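Local coordinates for aminoacyl-tRNA synthetase-interacting multifunctional protein p43 (Plasmodium vivax, PDB 6IPA), which probably binds tRNA through an EMAP II-like domain, as part of a multifunctional protein associated with aminoacyl-tRNA synthetases, at residues A131-E145 with Y182-T195. Numbering follows the deposited sequence.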
ATOM      1  N   ALA A 131      -7.624  -2.258   3.958  1.00 37.78           N
ATOM      2  CA  ALA A 131      -7.525  -2.460   5.392  1.00 38.65           C
ATOM      3  C   ALA A 131      -7.312  -3.951   5.738  1.00 39.07           C
ATOM      4  O   ALA A 131      -8.029  -4.831   5.198  1.00 38.22           O
ATOM      5  CB  ALA A 131      -8.789  -1.934   6.087  1.00 38.88           C
ATOM      6  N   PRO A 132      -6.337  -4.231   6.631  1.00 39.75           N
ATOM      7  CA  PRO A 132      -6.174  -5.567   7.208  1.00 41.64           C
ATOM      8  C   PRO A 132      -7.106  -5.712   8.323  1.00 42.82           C
ATOM      9  O   PRO A 132      -7.275  -4.775   9.024  1.00 48.26           O
ATOM     10  CB  PRO A 132      -4.760  -5.543   7.807  1.00 41.31           C
ATOM     11  CG  PRO A 132      -4.468  -4.099   8.022  1.00 40.96           C
ATOM     12  CD  PRO A 132      -5.157  -3.390   6.886  1.00 39.88           C
ATOM     13  N   PRO A 133      -7.712  -6.886   8.512  1.00 45.89           N
ATOM     14  CA  PRO A 133      -8.471  -7.029   9.743  1.00 46.95           C
ATOM     15  C   PRO A 133      -7.582  -6.767  10.939  1.00 47.37           C
ATOM     16  O   PRO A 133      -6.370  -6.776  10.831  1.00 50.31           O
ATOM     17  CB  PRO A 133      -8.922  -8.481   9.717  1.00 48.02           C
ATOM     18  CG  PRO A 133      -8.918  -8.835   8.270  1.00 49.24           C
ATOM     19  CD  PRO A 133      -7.759  -8.099   7.682  1.00 46.51           C
ATOM     20  N   ASP A 134      -8.177  -6.502  12.075  1.00 49.21           N
ATOM     21  CA  ASP A 134      -7.389  -6.069  13.216  1.00 50.48           C
ATOM     22  C   ASP A 134      -6.615  -7.276  13.688  1.00 48.82           C
ATOM     23  O   ASP A 134      -6.980  -8.388  13.332  1.00 50.73           O
ATOM     24  CB  ASP A 134      -8.295  -5.480  14.308  1.00 51.44           C
ATOM     25  CG  ASP A 134      -8.989  -4.188  13.866  1.00 50.57           C
ATOM     26  OD1 ASP A 134      -8.280  -3.245  13.447  1.00 45.07           O
ATOM     27  OD2 ASP A 134     -10.243  -4.130  13.966  1.00 51.65           O
ATOM     28  N   GLY A 135      -5.529  -7.051  14.426  1.00 48.60           N
ATOM     29  CA  GLY A 135      -4.695  -8.143  14.994  1.00 48.97           C
ATOM     30  C   GLY A 135      -3.424  -8.454  14.221  1.00 47.60           C
ATOM     31  O   GLY A 135      -2.578  -9.215  14.655  1.00 50.39           O
ATOM     32  N   VAL A 136      -3.299  -7.847  13.058  1.00 45.72           N
ATOM     33  CA  VAL A 136      -2.140  -7.995  12.220  1.00 42.69           C
ATOM     34  C   VAL A 136      -0.913  -7.339  12.861  1.00 42.91           C
ATOM     35  O   VAL A 136      -1.043  -6.528  13.735  1.00 43.56           O
ATOM     36  CB  VAL A 136      -2.453  -7.375  10.871  1.00 41.56           C
ATOM     37  CG1 VAL A 136      -3.555  -8.206  10.188  1.00 41.33           C
ATOM     38  CG2 VAL A 136      -2.882  -5.902  11.037  1.00 41.76           C
ATOM     39  N   ASN A 137       0.279  -7.746  12.463  1.00 43.34           N
ATOM     40  CA  ASN A 137       1.500  -7.216  13.018  1.00 43.94           C
ATOM     41  C   ASN A 137       2.154  -6.360  11.984  1.00 42.59           C
ATOM     42  O   ASN A 137       2.069  -6.646  10.816  1.00 40.31           O
ATOM     43  CB  ASN A 137       2.478  -8.333  13.352  1.00 46.27           C
ATOM     44  CG  ASN A 137       1.963  -9.233  14.429  1.00 49.70           C
ATOM     45  OD1 ASN A 137       2.005 -10.471  14.313  1.00 54.69           O
ATOM     46  ND2 ASN A 137       1.495  -8.625  15.508  1.00 49.59           N
ATOM     47  N   VAL A 138       2.821  -5.318  12.438  1.00 42.36           N
ATOM     48  CA  VAL A 138       3.591  -4.479  11.589  1.00 42.77           C
ATOM     49  C   VAL A 138       4.617  -5.408  11.022  1.00 44.15           C
ATOM     50  O   VAL A 138       5.209  -6.186  11.759  1.00 47.50           O
ATOM     51  CB  VAL A 138       4.314  -3.313  12.366  1.00 43.52           C
ATOM     52  CG1 VAL A 138       3.319  -2.207  12.733  1.00 45.26           C
ATOM     53  CG2 VAL A 138       5.064  -3.786  13.615  1.00 42.76           C
ATOM     54  N   GLY A 139       4.822  -5.346   9.723  1.00 43.83           N
ATOM     55  CA  GLY A 139       5.884  -6.103   9.117  1.00 42.67           C
ATOM     56  C   GLY A 139       5.380  -7.358   8.432  1.00 42.29           C
ATOM     57  O   GLY A 139       6.076  -7.856   7.629  1.00 41.84           O
ATOM     58  N   GLU A 140       4.187  -7.887   8.708  1.00 40.18           N
ATOM     59  CA  GLU A 140       3.816  -9.113   7.987  1.00 38.18           C
ATOM     60  C   GLU A 140       3.494  -8.942   6.492  1.00 38.00           C
ATOM     61  O   GLU A 140       2.777  -8.013   6.041  1.00 38.77           O
ATOM     62  CB  GLU A 140       2.688  -9.837   8.671  1.00 39.67           C
ATOM     63  CG  GLU A 140       1.334  -9.257   8.375  1.00 42.50           C
ATOM     64  CD  GLU A 140       0.228 -10.023   9.016  1.00 44.72           C
ATOM     65  OE1 GLU A 140       0.061  -9.901  10.253  1.00 44.49           O
ATOM     66  OE2 GLU A 140      -0.449 -10.759   8.251  1.00 49.70           O
ATOM     67  N   ARG A 141       4.010  -9.878   5.708  1.00 38.25           N
ATOM     68  CA  ARG A 141       3.910  -9.834   4.241  1.00 36.60           C
ATOM     69  C   ARG A 141       2.503 -10.312   3.892  1.00 36.23           C
ATOM     70  O   ARG A 141       2.056 -11.326   4.423  1.00 33.77           O
ATOM     71  CB  ARG A 141       5.032 -10.705   3.615  1.00 36.90           C
ATOM     72  CG  ARG A 141       5.435 -10.299   2.207  1.00 36.94           C
ATOM     73  CD  ARG A 141       5.988 -11.435   1.385  1.00 37.53           C
ATOM     74  NE  ARG A 141       5.767 -11.207  -0.043  1.00 37.77           N
ATOM     75  CZ  ARG A 141       6.304 -11.934  -1.026  1.00 36.77           C
ATOM     76  NH1 ARG A 141       7.106 -12.969  -0.729  1.00 36.43           N
ATOM     77  NH2 ARG A 141       6.046 -11.614  -2.304  1.00 35.34           N
ATOM     78  N   ILE A 142       1.790  -9.524   3.078  1.00 36.98           N
ATOM     79  CA  ILE A 142       0.445  -9.852   2.622  1.00 38.72           C
ATOM     80  C   ILE A 142       0.579 -10.576   1.281  1.00 42.22           C
ATOM     81  O   ILE A 142       1.243 -10.075   0.340  1.00 40.71           O
ATOM     82  CB  ILE A 142      -0.366  -8.567   2.397  1.00 40.75           C
ATOM     83  CG1 ILE A 142      -0.453  -7.695   3.693  1.00 40.63           C
ATOM     84  CG2 ILE A 142      -1.723  -8.870   1.785  1.00 40.06           C
ATOM     85  CD1 ILE A 142      -0.962  -8.419   4.930  1.00 41.49           C
ATOM     86  N   ILE A 143      -0.033 -11.756   1.194  1.00 45.67           N
ATOM     87  CA  ILE A 143       0.212 -12.709   0.108  1.00 50.98           C
ATOM     88  C   ILE A 143      -1.118 -13.108  -0.496  1.00 53.61           C
ATOM     89  O   ILE A 143      -2.125 -12.977   0.165  1.00 64.36           O
ATOM     90  CB  ILE A 143       0.914 -14.000   0.627  1.00 54.70           C
ATOM     91  CG1 ILE A 143       0.000 -14.816   1.556  1.00 57.08           C
ATOM     92  CG2 ILE A 143       2.207 -13.681   1.367  1.00 54.44           C
ATOM     93  CD1 ILE A 143       0.498 -16.234   1.839  1.00 58.30           C
ATOM     94  N   CYS A 144      -1.137 -13.609  -1.721  1.00 54.59           N
ATOM     95  CA  CYS A 144      -2.370 -14.158  -2.299  1.00 58.22           C
ATOM     96  C   CYS A 144      -2.638 -15.601  -1.891  1.00 58.22           C
ATOM     97  O   CYS A 144      -1.814 -16.240  -1.225  1.00 58.46           O
ATOM     98  CB  CYS A 144      -2.319 -14.080  -3.823  1.00 59.87           C
ATOM     99  SG  CYS A 144      -2.080 -12.395  -4.355  1.00 67.17           S
ATOM    100  N   GLU A 145      -3.739 -16.139  -2.372  1.00 59.90           N
ATOM    101  CA  GLU A 145      -4.081 -17.519  -2.123  1.00 58.66           C
ATOM    102  C   GLU A 145      -3.255 -18.334  -3.107  1.00 60.46           C
ATOM    103  O   GLU A 145      -3.090 -17.971  -4.251  1.00 54.47           O
ATOM    104  CB  GLU A 145      -5.583 -17.797  -2.280  1.00 61.49           C
ATOM    105  CG  GLU A 145      -6.489 -16.609  -2.543  1.00 64.31           C
ATOM    106  CD  GLU A 145      -7.969 -16.862  -2.293  1.00 67.19           C
ATOM    107  OE1 GLU A 145      -8.795 -16.546  -3.143  1.00 69.70           O
ATOM    108  OE2 GLU A 145      -8.332 -17.364  -1.242  1.00 64.73           O
ATOM    109  N   TYR A 182      -5.436 -10.119  -6.312  1.00 44.87           N
ATOM    110  CA  TYR A 182      -4.589 -10.217  -7.514  1.00 47.16           C
ATOM    111  C   TYR A 182      -5.338 -11.166  -8.456  1.00 46.25           C
ATOM    112  O   TYR A 182      -5.543 -12.319  -8.138  1.00 48.17           O
ATOM    113  CB  TYR A 182      -3.158 -10.703  -7.187  1.00 49.06           C
ATOM    114  CG  TYR A 182      -2.334 -10.995  -8.430  1.00 49.76           C
ATOM    115  CD1 TYR A 182      -1.787  -9.975  -9.163  1.00 49.18           C
ATOM    116  CD2 TYR A 182      -2.139 -12.300  -8.874  1.00 50.18           C
ATOM    117  CE1 TYR A 182      -1.078 -10.227 -10.310  1.00 50.44           C
ATOM    118  CE2 TYR A 182      -1.432 -12.565 -10.023  1.00 49.46           C
ATOM    119  CZ  TYR A 182      -0.899 -11.523 -10.747  1.00 50.54           C
ATOM    120  OH  TYR A 182      -0.164 -11.750 -11.912  1.00 45.94           O
ATOM    121  N   LYS A 183      -5.792 -10.681  -9.565  1.00 47.43           N
ATOM    122  CA  LYS A 183      -6.532 -11.522 -10.464  1.00 49.39           C
ATOM    123  C   LYS A 183      -7.720 -12.121  -9.767  1.00 52.54           C
ATOM    124  O   LYS A 183      -8.599 -11.414  -9.396  1.00 58.64           O
ATOM    125  CB  LYS A 183      -5.653 -12.528 -11.151  1.00 48.25           C
ATOM    126  CG  LYS A 183      -4.655 -11.860 -12.038  1.00 46.31           C
ATOM    127  CD  LYS A 183      -3.770 -12.808 -12.767  1.00 44.64           C
ATOM    128  CE  LYS A 183      -2.971 -12.041 -13.752  1.00 44.97           C
ATOM    129  NZ  LYS A 183      -1.575 -12.465 -13.694  1.00 46.33           N
ATOM    130  N   ASP A 184      -7.816 -13.428  -9.700  1.00 53.17           N
ATOM    131  CA  ASP A 184      -8.893 -14.066  -8.985  1.00 54.21           C
ATOM    132  C   ASP A 184      -8.514 -14.547  -7.608  1.00 50.75           C
ATOM    133  O   ASP A 184      -9.276 -15.195  -6.977  1.00 51.51           O
ATOM    134  CB  ASP A 184      -9.346 -15.256  -9.763  1.00 54.83           C
ATOM    135  CG  ASP A 184     -10.201 -14.898 -10.891  1.00 58.87           C
ATOM    136  OD1 ASP A 184     -10.797 -13.861 -10.879  1.00 55.76           O
ATOM    137  OD2 ASP A 184     -10.324 -15.663 -11.816  1.00 63.22           O
ATOM    138  N   ALA A 185      -7.327 -14.221  -7.164  1.00 48.06           N
ATOM    139  CA  ALA A 185      -6.775 -14.703  -5.922  1.00 48.64           C
ATOM    140  C   ALA A 185      -6.740 -13.595  -4.890  1.00 48.26           C
ATOM    141  O   ALA A 185      -6.061 -12.610  -5.079  1.00 48.96           O
ATOM    142  CB  ALA A 185      -5.352 -15.220  -6.162  1.00 49.94           C
ATOM    143  N   LYS A 186      -7.424 -13.805  -3.774  1.00 49.33           N
ATOM    144  CA  LYS A 186      -7.560 -12.820  -2.696  1.00 47.50           C
ATOM    145  C   LYS A 186      -6.300 -12.547  -1.927  1.00 46.05           C
ATOM    146  O   LYS A 186      -5.490 -13.424  -1.776  1.00 52.08           O
ATOM    147  CB  LYS A 186      -8.595 -13.317  -1.701  1.00 48.09           C
ATOM    148  CG  LYS A 186      -9.975 -13.445  -2.323  1.00 49.47           C
ATOM    149  CD  LYS A 186     -10.930 -14.102  -1.365  1.00 51.47           C
ATOM    150  CE  LYS A 186     -12.351 -14.032  -1.892  1.00 53.08           C
ATOM    151  NZ  LYS A 186     -13.284 -13.804  -0.746  1.00 53.44           N
ATOM    152  N   TRP A 187      -6.165 -11.329  -1.419  1.00 44.41           N
ATOM    153  CA  TRP A 187      -5.044 -10.939  -0.603  1.00 42.03           C
ATOM    154  C   TRP A 187      -5.314 -11.397   0.787  1.00 42.84           C
ATOM    155  O   TRP A 187      -6.422 -11.155   1.301  1.00 40.85           O
ATOM    156  CB  TRP A 187      -4.925  -9.425  -0.547  1.00 40.87           C
ATOM    157  CG  TRP A 187      -4.474  -8.758  -1.804  1.00 40.04           C
ATOM    158  CD1 TRP A 187      -4.597  -9.218  -3.081  1.00 39.69           C
ATOM    159  CD2 TRP A 187      -3.873  -7.473  -1.899  1.00 39.76           C
ATOM    160  NE1 TRP A 187      -4.095  -8.290  -3.966  1.00 39.50           N
ATOM    161  CE2 TRP A 187      -3.644  -7.214  -3.262  1.00 39.29           C
ATOM    162  CE3 TRP A 187      -3.521  -6.506  -0.963  1.00 39.31           C
ATOM    163  CZ2 TRP A 187      -3.086  -6.041  -3.706  1.00 39.15           C
ATOM    164  CZ3 TRP A 187      -2.939  -5.363  -1.405  1.00 40.04           C
ATOM    165  CH2 TRP A 187      -2.726  -5.134  -2.776  1.00 40.16           C
ATOM    166  N   LEU A 188      -4.288 -11.988   1.428  1.00 42.06           N
ATOM    167  CA  LEU A 188      -4.444 -12.593   2.758  1.00 42.18           C
ATOM    168  C   LEU A 188      -3.486 -12.031   3.825  1.00 41.79           C
ATOM    169  O   LEU A 188      -2.354 -11.736   3.555  1.00 37.91           O
ATOM    170  CB  LEU A 188      -4.236 -14.097   2.641  1.00 43.90           C
ATOM    171  CG  LEU A 188      -5.425 -15.017   2.440  1.00 45.37           C
ATOM    172  CD1 LEU A 188      -6.368 -14.575   1.326  1.00 46.27           C
ATOM    173  CD2 LEU A 188      -4.914 -16.429   2.223  1.00 45.85           C
ATOM    174  N   SER A 189      -3.959 -11.916   5.057  1.00 45.20           N
ATOM    175  CA  SER A 189      -3.144 -11.460   6.179  1.00 47.43           C
ATOM    176  C   SER A 189      -3.168 -12.594   7.149  1.00 48.20           C
ATOM    177  O   SER A 189      -3.842 -13.603   6.901  1.00 51.12           O
ATOM    178  CB  SER A 189      -3.792 -10.256   6.878  1.00 51.80           C
ATOM    179  OG  SER A 189      -4.825 -10.716   7.757  1.00 53.52           O
ATOM    180  N   SER A 190      -2.500 -12.403   8.282  1.00 46.80           N
ATOM    181  CA  SER A 190      -2.491 -13.402   9.350  1.00 46.20           C
ATOM    182  C   SER A 190      -3.835 -13.543   9.993  1.00 46.73           C
ATOM    183  O   SER A 190      -4.051 -14.478  10.754  1.00 48.95           O
ATOM    184  CB  SER A 190      -1.436 -13.078  10.434  1.00 47.01           C
ATOM    185  OG  SER A 190      -1.555 -11.782  11.017  1.00 42.00           O
ATOM    186  N   LYS A 191      -4.747 -12.604   9.727  1.00 47.74           N
ATOM    187  CA  LYS A 191      -6.070 -12.654  10.340  1.00 46.85           C
ATOM    188  C   LYS A 191      -7.176 -12.569   9.319  1.00 46.55           C
ATOM    189  O   LYS A 191      -8.293 -12.232   9.666  1.00 50.85           O
ATOM    190  CB  LYS A 191      -6.217 -11.524  11.338  1.00 48.25           C
ATOM    191  CG  LYS A 191      -5.148 -11.514  12.407  1.00 49.43           C
ATOM    192  CD  LYS A 191      -5.634 -12.200  13.657  1.00 52.40           C
ATOM    193  CE  LYS A 191      -4.468 -12.541  14.572  1.00 55.25           C
ATOM    194  NZ  LYS A 191      -4.913 -12.589  15.998  1.00 56.97           N
ATOM    195  N   GLY A 192      -6.877 -12.859   8.061  1.00 45.70           N
ATOM    196  CA  GLY A 192      -7.892 -12.956   7.036  1.00 43.99           C
ATOM    197  C   GLY A 192      -7.733 -11.959   5.902  1.00 42.79           C
ATOM    198  O   GLY A 192      -6.825 -11.126   5.889  1.00 40.80           O
ATOM    199  N   GLU A 193      -8.679 -12.040   4.975  1.00 42.96           N
ATOM    200  CA  GLU A 193      -8.654 -11.297   3.742  1.00 43.95           C
ATOM    201  C   GLU A 193      -8.645  -9.759   3.923  1.00 44.43           C
ATOM    202  O   GLU A 193      -9.187  -9.203   4.876  1.00 41.84           O
ATOM    203  CB  GLU A 193      -9.824 -11.719   2.845  1.00 47.00           C
ATOM    204  CG  GLU A 193     -11.156 -11.059   3.233  1.00 49.64           C
ATOM    205  CD  GLU A 193     -12.395 -11.747   2.687  1.00 50.75           C
ATOM    206  OE1 GLU A 193     -12.393 -12.246   1.568  1.00 52.94           O
ATOM    207  OE2 GLU A 193     -13.416 -11.764   3.384  1.00 58.87           O
ATOM    208  N   ILE A 194      -7.999  -9.087   2.965  1.00 45.44           N
ATOM    209  CA  ILE A 194      -7.838  -7.651   2.993  1.00 44.31           C
ATOM    210  C   ILE A 194      -9.139  -7.068   2.461  1.00 46.32           C
ATOM    211  O   ILE A 194      -9.619  -7.468   1.377  1.00 47.28           O
ATOM    212  CB  ILE A 194      -6.634  -7.210   2.125  1.00 43.36           C
ATOM    213  CG1 ILE A 194      -5.312  -7.764   2.685  1.00 41.30           C
ATOM    214  CG2 ILE A 194      -6.555  -5.691   2.029  1.00 44.25           C
ATOM    215  CD1 ILE A 194      -4.975  -7.356   4.106  1.00 41.54           C
ATOM    216  N   THR A 195      -9.714  -6.150   3.244  1.00 47.02           N
ATOM    217  CA  THR A 195     -11.006  -5.514   2.924  1.00 47.35           C
ATOM    218  C   THR A 195     -10.869  -4.048   2.434  1.00 46.06           C
ATOM    219  O   THR A 195      -9.873  -3.356   2.657  1.00 43.20           O
ATOM    220  CB  THR A 195     -11.996  -5.619   4.127  1.00 48.14           C
ATOM    221  OG1 THR A 195     -11.463  -4.941   5.302  1.00 48.89           O
ATOM    222  CG2 THR A 195     -12.233  -7.094   4.456  1.00 47.83           C
TER
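Residues 131-145 curve round 182-195 and pair with them antiparallel at two places. At one end Ala-131 and Thr-195 form a single hydrogen-bonded bridge, Ala-131 N 2.8 Å from Thr-195 O, Thr-195 N bonding back to Ala-131 O. At the other, Leu-188 N donates to Ile-143 O at 2.7 Å, while the reciprocal bond is weak.

Between these bridges, Glu-140 reaches the type I turn 189-192, and its carboxylate takes two bonds from Ser-190: the hydroxyl OG to OE1 and the backbone N to OE2, each 2.6 Å on a syn lone pair. OE1 also accepts Asn-137 N on its anti side, 21° out of plane, so three donors fix the carboxylate's rotation. A serine suits this place because its short hydroxyl, held between backbone N and carbonyl carbon (chi1 55°), lies beside its own N-H. Ser-189 makes an ST turn with Lys-191 N, and its hydroxyl donates to Gly-192 O, stiffening that turn. Pro-133, which opens the type II turn 133-136 and has no N-H to satisfy, packs ring CD on Glu-193 O at 3.3 Å.

On the buried side, Ile-142 and Ile-194 meet tip to tip, CG2 to CG1 at 3.9 Å; Ile-142 CG2 also touches Trp-187 CB, and both Trp-187 and Ile-194 touch Leu-99 of strand 97-101. Cys-144, small and apolar, puts SG 3.5 Å from Tyr-182 CB and obliquely beside the Trp-187 ring. Glu-145 runs alongside Lys-186, whose backbone N-H meets Glu-145 OE1 from above the carboxylate plane, at 172°, while its NZ makes a salt bridge with Glu-193 OE1.

The arrangement joins the segment following strand 126-129 of the putative tRNA-binding domain, of the OB clan, to the C-terminal beta hairpins, consistent with the two-part architecture of EMAP II-like domains.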